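PDB 4MOZ: fructose-bisphosphate aldolase from Slackia heliotrinireducens, which is an aldolase of the DeoC/LacD family, built as a closed eight-stranded parallel beta/alpha (TIM) barrel. Local coordinates for residues 100-105 against 174-179; 141-146 against 156-161. One frame throughout, in Å; residues are numbered along the deposited sequence.

Contact 1: 100-105 against 174-179; sequences LVKMNS and VLWIYP
The aliphatic part of K102 lies over one face of the W176 indole, while L100 meets the same ring at its edge. K102 CE sits 4.1 Å from the centroid of the six-membered ring, whose nearest atom is W176 CE3, and only 19° off the ring normal, a CH-pi contact. The K102 chain leaves the backbone with CG anti to N (chi1 -178°) and then bends at chi2 and chi4, which lays CD and CE over the indole and lifts NZ farther from its face. NZ is therefore a distant cation-pi partner, at most weakly attracted. Its polar grip comes from N104, whose OD1 and backbone O each lie 2.9 Å from K102 NZ, each approached from above its own carbonyl plane, and from T144 OG1 on the intervening strand. N104 O also takes a bond from S105 OG, 2.7 Å away and on the opposite face of its plane.

Two residues earlier on the strand, L100 CD2 comes to 3.7 Å from W176 CH2, close to the ring plane, and the two side chains arrive from opposite directions. The other methyl, L100 CD1, packs 3.9 Å from V174 CG2. Strands 99-102 and 172-177 are not neighbours in the sheet, since 138-145 runs between them, and the axes of 100-102 and 174-177 come no closer than 9.6 Å; the contact is thus made by side chains alone, across the barrel interior. The buried amino group, held by three oxygens while its methylenes rest on the indole, is firmly positioned.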
ATOM      1  N   LEU C 100      -0.801  11.667  26.736  1.00 23.26           N
ATOM      2  CA  LEU C 100      -1.595  11.050  25.690  1.00 24.22           C
ATOM      3  C   LEU C 100      -0.907  11.356  24.362  1.00 24.67           C
ATOM      4  O   LEU C 100      -0.804  12.524  23.960  1.00 24.37           O
ATOM      5  CB  LEU C 100      -3.011  11.617  25.689  1.00 23.06           C
ATOM      6  CG  LEU C 100      -4.041  10.889  24.820  1.00 23.57           C
ATOM      7  CD1 LEU C 100      -4.867   9.937  25.667  1.00 22.34           C
ATOM      8  CD2 LEU C 100      -4.955  11.890  24.137  1.00 24.33           C
ATOM      9  N   VAL C 101      -0.426  10.312  23.690  1.00 23.31           N
ATOM     10  CA  VAL C 101       0.297  10.483  22.431  1.00 24.45           C
ATOM     11  C   VAL C 101      -0.666  10.616  21.250  1.00 24.85           C
ATOM     12  O   VAL C 101      -1.409   9.684  20.921  1.00 24.87           O
ATOM     13  CB  VAL C 101       1.314   9.348  22.187  1.00 24.58           C
ATOM     14  CG1 VAL C 101       2.060   9.569  20.876  1.00 25.11           C
ATOM     15  CG2 VAL C 101       2.299   9.265  23.348  1.00 22.59           C
ATOM     16  N   LYS C 102      -0.650  11.793  20.632  1.00 23.97           N
ATOM     17  CA  LYS C 102      -1.473  12.063  19.465  1.00 25.37           C
ATOM     18  C   LYS C 102      -0.838  11.405  18.241  1.00 24.78           C
ATOM     19  O   LYS C 102       0.200  11.849  17.755  1.00 25.82           O
ATOM     20  CB  LYS C 102      -1.653  13.575  19.276  1.00 24.20           C
ATOM     21  CG  LYS C 102      -2.540  13.981  18.107  1.00 25.55           C
ATOM     22  CD  LYS C 102      -3.928  13.360  18.197  1.00 26.18           C
ATOM     23  CE  LYS C 102      -4.950  14.182  17.432  1.00 27.03           C
ATOM     24  NZ  LYS C 102      -4.679  14.173  15.967  1.00 27.97           N
HETATM   25  N   MSE C 103      -1.480  10.343  17.759  1.00 24.03           N
HETATM   26  CA  MSE C 103      -0.912   9.447  16.746  1.00 24.25           C
HETATM   27  C   MSE C 103      -0.861  10.021  15.333  1.00 22.59           C
HETATM   28  O   MSE C 103       0.026   9.671  14.557  1.00 21.73           O
HETATM   29  CB  MSE C 103      -1.684   8.127  16.716  1.00 24.36           C
HETATM   30  CG  MSE C 103      -1.625   7.355  18.007  1.00 28.84           C
HETATM   31 SE   MSE C 103       0.186   6.845  18.499  1.00 32.40          SE
HETATM   32  CE  MSE C 103       0.544   5.542  17.085  1.00 26.49           C
ATOM     33  N   ASN C 104      -1.825  10.865  14.985  1.00 22.50           N
ATOM     34  CA  ASN C 104      -1.819  11.500  13.673  1.00 22.03           C
ATOM     35  C   ASN C 104      -1.793  13.023  13.751  1.00 22.64           C
ATOM     36  O   ASN C 104      -2.142  13.595  14.779  1.00 23.47           O
ATOM     37  CB  ASN C 104      -2.968  10.980  12.789  1.00 22.91           C
ATOM     38  CG  ASN C 104      -4.353  11.365  13.292  1.00 24.31           C
ATOM     39  OD1 ASN C 104      -4.551  11.723  14.458  1.00 23.91           O
ATOM     40  ND2 ASN C 104      -5.332  11.272  12.401  1.00 23.58           N
ATOM     41  N   SER C 105      -1.346  13.662  12.674  1.00 21.68           N
ATOM     42  CA  SER C 105      -1.337  15.117  12.557  1.00 23.65           C
ATOM     43  C   SER C 105      -1.225  15.527  11.095  1.00 24.24           C
ATOM     44  O   SER C 105      -0.704  14.776  10.276  1.00 23.96           O
ATOM     45  CB  SER C 105      -0.169  15.727  13.342  1.00 26.70           C
ATOM     46  OG  SER C 105      -0.403  15.675  14.741  1.00 30.65           O
ATOM     47  N   VAL C 174      -8.564   8.294  22.963  1.00 24.45           N
ATOM     48  CA  VAL C 174      -9.390   9.463  22.692  1.00 23.75           C
ATOM     49  C   VAL C 174      -9.394   9.707  21.181  1.00 24.13           C
ATOM     50  O   VAL C 174      -8.336   9.849  20.566  1.00 22.53           O
ATOM     51  CB  VAL C 174      -8.864  10.730  23.410  1.00 23.44           C
ATOM     52  CG1 VAL C 174      -9.785  11.919  23.156  1.00 22.43           C
ATOM     53  CG2 VAL C 174      -8.700  10.486  24.909  1.00 19.37           C
ATOM     54  N   LEU C 175     -10.583   9.745  20.588  1.00 23.03           N
ATOM     55  CA  LEU C 175     -10.709  10.088  19.183  1.00 23.72           C
ATOM     56  C   LEU C 175     -11.254  11.499  19.023  1.00 25.06           C
ATOM     57  O   LEU C 175     -12.281  11.841  19.605  1.00 27.19           O
ATOM     58  CB  LEU C 175     -11.608   9.087  18.455  1.00 24.21           C
ATOM     59  CG  LEU C 175     -11.145   7.627  18.380  1.00 23.46           C
ATOM     60  CD1 LEU C 175     -12.196   6.784  17.670  1.00 21.83           C
ATOM     61  CD2 LEU C 175      -9.795   7.498  17.685  1.00 22.58           C
ATOM     62  N   TRP C 176     -10.545  12.323  18.259  1.00 23.97           N
ATOM     63  CA  TRP C 176     -11.084  13.593  17.800  1.00 23.34           C
ATOM     64  C   TRP C 176     -11.860  13.291  16.564  1.00 23.98           C
ATOM     65  O   TRP C 176     -11.327  12.711  15.626  1.00 24.67           O
ATOM     66  CB  TRP C 176      -9.965  14.547  17.427  1.00 24.05           C
ATOM     67  CG  TRP C 176      -9.270  15.225  18.575  1.00 25.24           C
ATOM     68  CD1 TRP C 176      -9.298  16.577  18.896  1.00 28.10           C
ATOM     69  CD2 TRP C 176      -8.377  14.610  19.572  1.00 25.51           C
ATOM     70  NE1 TRP C 176      -8.525  16.834  19.998  1.00 33.63           N
ATOM     71  CE2 TRP C 176      -7.941  15.699  20.452  1.00 29.96           C
ATOM     72  CE3 TRP C 176      -7.920  13.320  19.816  1.00 23.18           C
ATOM     73  CZ2 TRP C 176      -7.081  15.482  21.525  1.00 28.96           C
ATOM     74  CZ3 TRP C 176      -7.063  13.108  20.903  1.00 24.52           C
ATOM     75  CH2 TRP C 176      -6.648  14.167  21.735  1.00 27.65           C
ATOM     76  N   ILE C 177     -13.131  13.658  16.534  1.00 23.39           N
ATOM     77  CA  ILE C 177     -13.912  13.409  15.333  1.00 23.76           C
ATOM     78  C   ILE C 177     -14.558  14.689  14.826  1.00 25.10           C
ATOM     79  O   ILE C 177     -15.531  15.180  15.400  1.00 24.94           O
ATOM     80  CB  ILE C 177     -14.937  12.267  15.512  1.00 23.30           C
ATOM     81  CG1 ILE C 177     -14.227  10.985  15.978  1.00 23.08           C
ATOM     82  CG2 ILE C 177     -15.671  12.026  14.203  1.00 22.77           C
ATOM     83  CD1 ILE C 177     -15.058   9.716  15.906  1.00 22.03           C
ATOM     84  N   TYR C 178     -13.979  15.227  13.754  1.00 25.76           N
ATOM     85  CA  TYR C 178     -14.437  16.462  13.141  1.00 26.35           C
ATOM     86  C   TYR C 178     -14.869  16.197  11.709  1.00 25.67           C
ATOM     87  O   TYR C 178     -14.037  16.208  10.804  1.00 24.66           O
ATOM     88  CB  TYR C 178     -13.317  17.499  13.126  1.00 27.34           C
ATOM     89  CG  TYR C 178     -12.772  17.894  14.476  1.00 28.52           C
ATOM     90  CD1 TYR C 178     -13.621  18.275  15.517  1.00 29.44           C
ATOM     91  CD2 TYR C 178     -11.400  17.928  14.700  1.00 28.22           C
ATOM     92  CE1 TYR C 178     -13.115  18.656  16.747  1.00 30.05           C
ATOM     93  CE2 TYR C 178     -10.886  18.308  15.925  1.00 29.16           C
ATOM     94  CZ  TYR C 178     -11.746  18.672  16.940  1.00 30.17           C
ATOM     95  OH  TYR C 178     -11.227  19.053  18.152  1.00 33.56           O
ATOM     96  N   PRO C 179     -16.170  15.942  11.491  1.00 27.11           N
ATOM     97  CA  PRO C 179     -16.622  15.787  10.113  1.00 26.05           C
ATOM     98  C   PRO C 179     -16.248  17.014   9.287  1.00 25.71           C
ATOM     99  O   PRO C 179     -16.672  18.132   9.583  1.00 27.02           O
ATOM    100  CB  PRO C 179     -18.135  15.635  10.260  1.00 25.31           C
ATOM    101  CG  PRO C 179     -18.296  14.984  11.595  1.00 26.83           C
ATOM    102  CD  PRO C 179     -17.235  15.614  12.459  1.00 27.16           C
TER

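Contact 2: 141-146 against 156-161; sequences LGYTLY and LAEAGQ
L156 opens the helical side of the contact: its CD2 meets CD2 of L145 at 3.8 Å, the two side chains crossing at about a right angle. Although its CB points away from the strand, the end of the leucine turns back to it. Next to touch is E158, which receives the phenol of Y143. A trans first torsion (chi1 -170°) swings the tyrosine ring out toward the helix, and its OH donates to E158 OE1 over a short 2.5 Å. The carboxylate is met on its anti side, 28° out of its plane, and stands 75° from the ring plane. Q121 N also bonds to OE1. About one turn after L156, A159 sets its CB 3.7 Å from Y143 CD1 and 3.8 Å from L145 CD2, and its backbone N lies over one face of the ring, toward the rim.

Segment 156-161 runs roughly antiparallel to strand residues 141-145, as expected within a beta-alpha-beta unit of a TIM barrel. Its small alanine fits between tyrosine and leucine, giving an apolar strand-helix interface bordered by one polar bond; a carboxylate gripped by both phenol and amide is probably stabilised in its charged form.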
ATOM      1  N   LEU C 141      -3.663   7.083  23.868  1.00 24.51           N
ATOM      2  CA  LEU C 141      -3.404   7.520  22.512  1.00 24.73           C
ATOM      3  C   LEU C 141      -4.544   8.384  22.016  1.00 24.14           C
ATOM      4  O   LEU C 141      -5.688   8.253  22.480  1.00 23.89           O
ATOM      5  CB  LEU C 141      -3.244   6.315  21.579  1.00 25.72           C
ATOM      6  CG  LEU C 141      -2.265   5.190  21.931  1.00 27.58           C
ATOM      7  CD1 LEU C 141      -2.263   4.166  20.809  1.00 28.93           C
ATOM      8  CD2 LEU C 141      -0.852   5.697  22.184  1.00 27.76           C
ATOM      9  N   GLY C 142      -4.222   9.264  21.072  1.00 22.53           N
ATOM     10  CA  GLY C 142      -5.209  10.100  20.407  1.00 22.44           C
ATOM     11  C   GLY C 142      -5.120   9.977  18.894  1.00 23.71           C
ATOM     12  O   GLY C 142      -4.045   9.727  18.349  1.00 22.85           O
ATOM     13  N   TYR C 143      -6.255  10.153  18.221  1.00 22.62           N
ATOM     14  CA  TYR C 143      -6.323  10.079  16.764  1.00 22.24           C
ATOM     15  C   TYR C 143      -7.478  10.935  16.260  1.00 22.08           C
ATOM     16  O   TYR C 143      -8.559  10.926  16.856  1.00 23.89           O
ATOM     17  CB  TYR C 143      -6.494   8.622  16.307  1.00 23.07           C
ATOM     18  CG  TYR C 143      -6.347   8.422  14.816  1.00 23.27           C
ATOM     19  CD1 TYR C 143      -7.459   8.512  13.972  1.00 23.28           C
ATOM     20  CD2 TYR C 143      -5.102   8.147  14.243  1.00 22.53           C
ATOM     21  CE1 TYR C 143      -7.337   8.336  12.605  1.00 21.81           C
ATOM     22  CE2 TYR C 143      -4.975   7.964  12.872  1.00 24.00           C
ATOM     23  CZ  TYR C 143      -6.099   8.065  12.060  1.00 23.79           C
ATOM     24  OH  TYR C 143      -6.001   7.903  10.698  1.00 25.17           O
ATOM     25  N   THR C 144      -7.245  11.668  15.172  1.00 21.70           N
ATOM     26  CA  THR C 144      -8.277  12.498  14.540  1.00 21.64           C
ATOM     27  C   THR C 144      -8.867  11.845  13.289  1.00 22.36           C
ATOM     28  O   THR C 144      -8.130  11.339  12.443  1.00 22.05           O
ATOM     29  CB  THR C 144      -7.713  13.876  14.142  1.00 22.88           C
ATOM     30  OG1 THR C 144      -7.241  14.544  15.311  1.00 23.51           O
ATOM     31  CG2 THR C 144      -8.787  14.739  13.476  1.00 22.70           C
ATOM     32  N   LEU C 145     -10.193  11.872  13.169  1.00 22.31           N
ATOM     33  CA  LEU C 145     -10.876  11.410  11.955  1.00 23.40           C
ATOM     34  C   LEU C 145     -11.731  12.525  11.381  1.00 22.85           C
ATOM     35  O   LEU C 145     -12.504  13.146  12.111  1.00 22.10           O
ATOM     36  CB  LEU C 145     -11.785  10.211  12.235  1.00 23.30           C
ATOM     37  CG  LEU C 145     -11.200   8.891  12.721  1.00 24.47           C
ATOM     38  CD1 LEU C 145     -11.232   8.821  14.243  1.00 23.79           C
ATOM     39  CD2 LEU C 145     -11.992   7.742  12.112  1.00 24.93           C
ATOM     40  N   TYR C 146     -11.588  12.774  10.079  1.00 22.19           N
ATOM     41  CA  TYR C 146     -12.482  13.684   9.371  1.00 22.78           C
ATOM     42  C   TYR C 146     -13.506  12.863   8.601  1.00 22.27           C
ATOM     43  O   TYR C 146     -13.265  12.456   7.467  1.00 22.66           O
ATOM     44  CB  TYR C 146     -11.712  14.636   8.437  1.00 23.58           C
ATOM     45  CG  TYR C 146     -10.531  15.300   9.108  1.00 25.69           C
ATOM     46  CD1 TYR C 146     -10.706  16.378   9.983  1.00 26.01           C
ATOM     47  CD2 TYR C 146      -9.237  14.837   8.890  1.00 25.57           C
ATOM     48  CE1 TYR C 146      -9.619  16.974  10.611  1.00 25.85           C
ATOM     49  CE2 TYR C 146      -8.149  15.424   9.512  1.00 25.69           C
ATOM     50  CZ  TYR C 146      -8.340  16.487  10.369  1.00 25.48           C
ATOM     51  OH  TYR C 146      -7.247  17.059  10.983  1.00 28.62           O
ATOM     52  N   LEU C 156     -10.636   5.855   8.962  1.00 20.77           N
ATOM     53  CA  LEU C 156     -11.437   4.813   9.612  1.00 22.51           C
ATOM     54  C   LEU C 156     -10.614   3.547   9.878  1.00 23.28           C
ATOM     55  O   LEU C 156     -10.669   2.988  10.975  1.00 22.15           O
ATOM     56  CB  LEU C 156     -12.690   4.470   8.792  1.00 21.72           C
ATOM     57  CG  LEU C 156     -13.893   5.415   8.858  1.00 22.05           C
ATOM     58  CD1 LEU C 156     -14.969   4.990   7.865  1.00 21.39           C
ATOM     59  CD2 LEU C 156     -14.472   5.492  10.268  1.00 21.41           C
ATOM     60  N   ALA C 157      -9.851   3.120   8.871  1.00 23.58           N
ATOM     61  CA  ALA C 157      -9.027   1.911   8.946  1.00 23.81           C
ATOM     62  C   ALA C 157      -7.884   2.056   9.941  1.00 23.72           C
ATOM     63  O   ALA C 157      -7.607   1.134  10.705  1.00 26.60           O
ATOM     64  CB  ALA C 157      -8.484   1.554   7.569  1.00 21.20           C
ATOM     65  N   GLU C 158      -7.213   3.206   9.928  1.00 25.19           N
ATOM     66  CA  GLU C 158      -6.145   3.460  10.895  1.00 26.57           C
ATOM     67  C   GLU C 158      -6.708   3.515  12.315  1.00 24.87           C
ATOM     68  O   GLU C 158      -6.168   2.879  13.219  1.00 27.22           O
ATOM     69  CB  GLU C 158      -5.371   4.743  10.561  1.00 26.93           C
ATOM     70  CG  GLU C 158      -4.494   4.647   9.320  1.00 28.15           C
ATOM     71  CD  GLU C 158      -3.683   5.906   9.037  1.00 29.89           C
ATOM     72  OE1 GLU C 158      -3.855   6.937   9.725  1.00 25.68           O
ATOM     73  OE2 GLU C 158      -2.852   5.864   8.104  1.00 34.91           O
ATOM     74  N   ALA C 159      -7.811   4.242  12.500  1.00 23.90           N
ATOM     75  CA  ALA C 159      -8.410   4.407  13.831  1.00 24.62           C
ATOM     76  C   ALA C 159      -8.888   3.088  14.430  1.00 24.36           C
ATOM     77  O   ALA C 159      -8.582   2.787  15.580  1.00 24.28           O
ATOM     78  CB  ALA C 159      -9.542   5.423  13.804  1.00 23.41           C
ATOM     79  N   GLY C 160      -9.626   2.307  13.643  1.00 23.87           N
ATOM     80  CA  GLY C 160     -10.161   1.031  14.100  1.00 24.01           C
ATOM     81  C   GLY C 160      -9.072   0.090  14.584  1.00 24.69           C
ATOM     82  O   GLY C 160      -9.204  -0.517  15.643  1.00 25.03           O
ATOM     83  N   GLN C 161      -7.992  -0.009  13.811  1.00 24.39           N
ATOM     84  CA  GLN C 161      -6.846  -0.851  14.151  1.00 24.91           C
ATOM     85  C   GLN C 161      -6.134  -0.335  15.397  1.00 25.51           C
ATOM     86  O   GLN C 161      -5.683  -1.124  16.242  1.00 27.09           O
ATOM     87  CB  GLN C 161      -5.870  -0.923  12.966  1.00 25.32           C
ATOM     88  CG  GLN C 161      -4.633  -1.789  13.193  1.00 26.34           C
ATOM     89  CD  GLN C 161      -4.943  -3.279  13.275  1.00 29.04           C
ATOM     90  OE1 GLN C 161      -5.999  -3.732  12.846  1.00 29.84           O
ATOM     91  NE2 GLN C 161      -4.010  -4.046  13.819  1.00 28.00           N
TER

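After the first two barrel strands, the chain forms strand 99-102, then strand 138-145, helix 152-168 and strand 172-177. Contact 2 closes a short loop, 141-146 to 156-161, entirely within the longer one that contact 1 closes between 100-105 and 174-179. Contact 1 joins two strands across the barrel interior, whereas contact 2 fastens the outer helix to the strand lying between those two. Their centres are about 7 Å apart, and they meet directly: M103 N lies 2.7 Å from G142 O, a probable backbone hydrogen bond. Together they bind three consecutive strands and one covering helix of the TIM barrel.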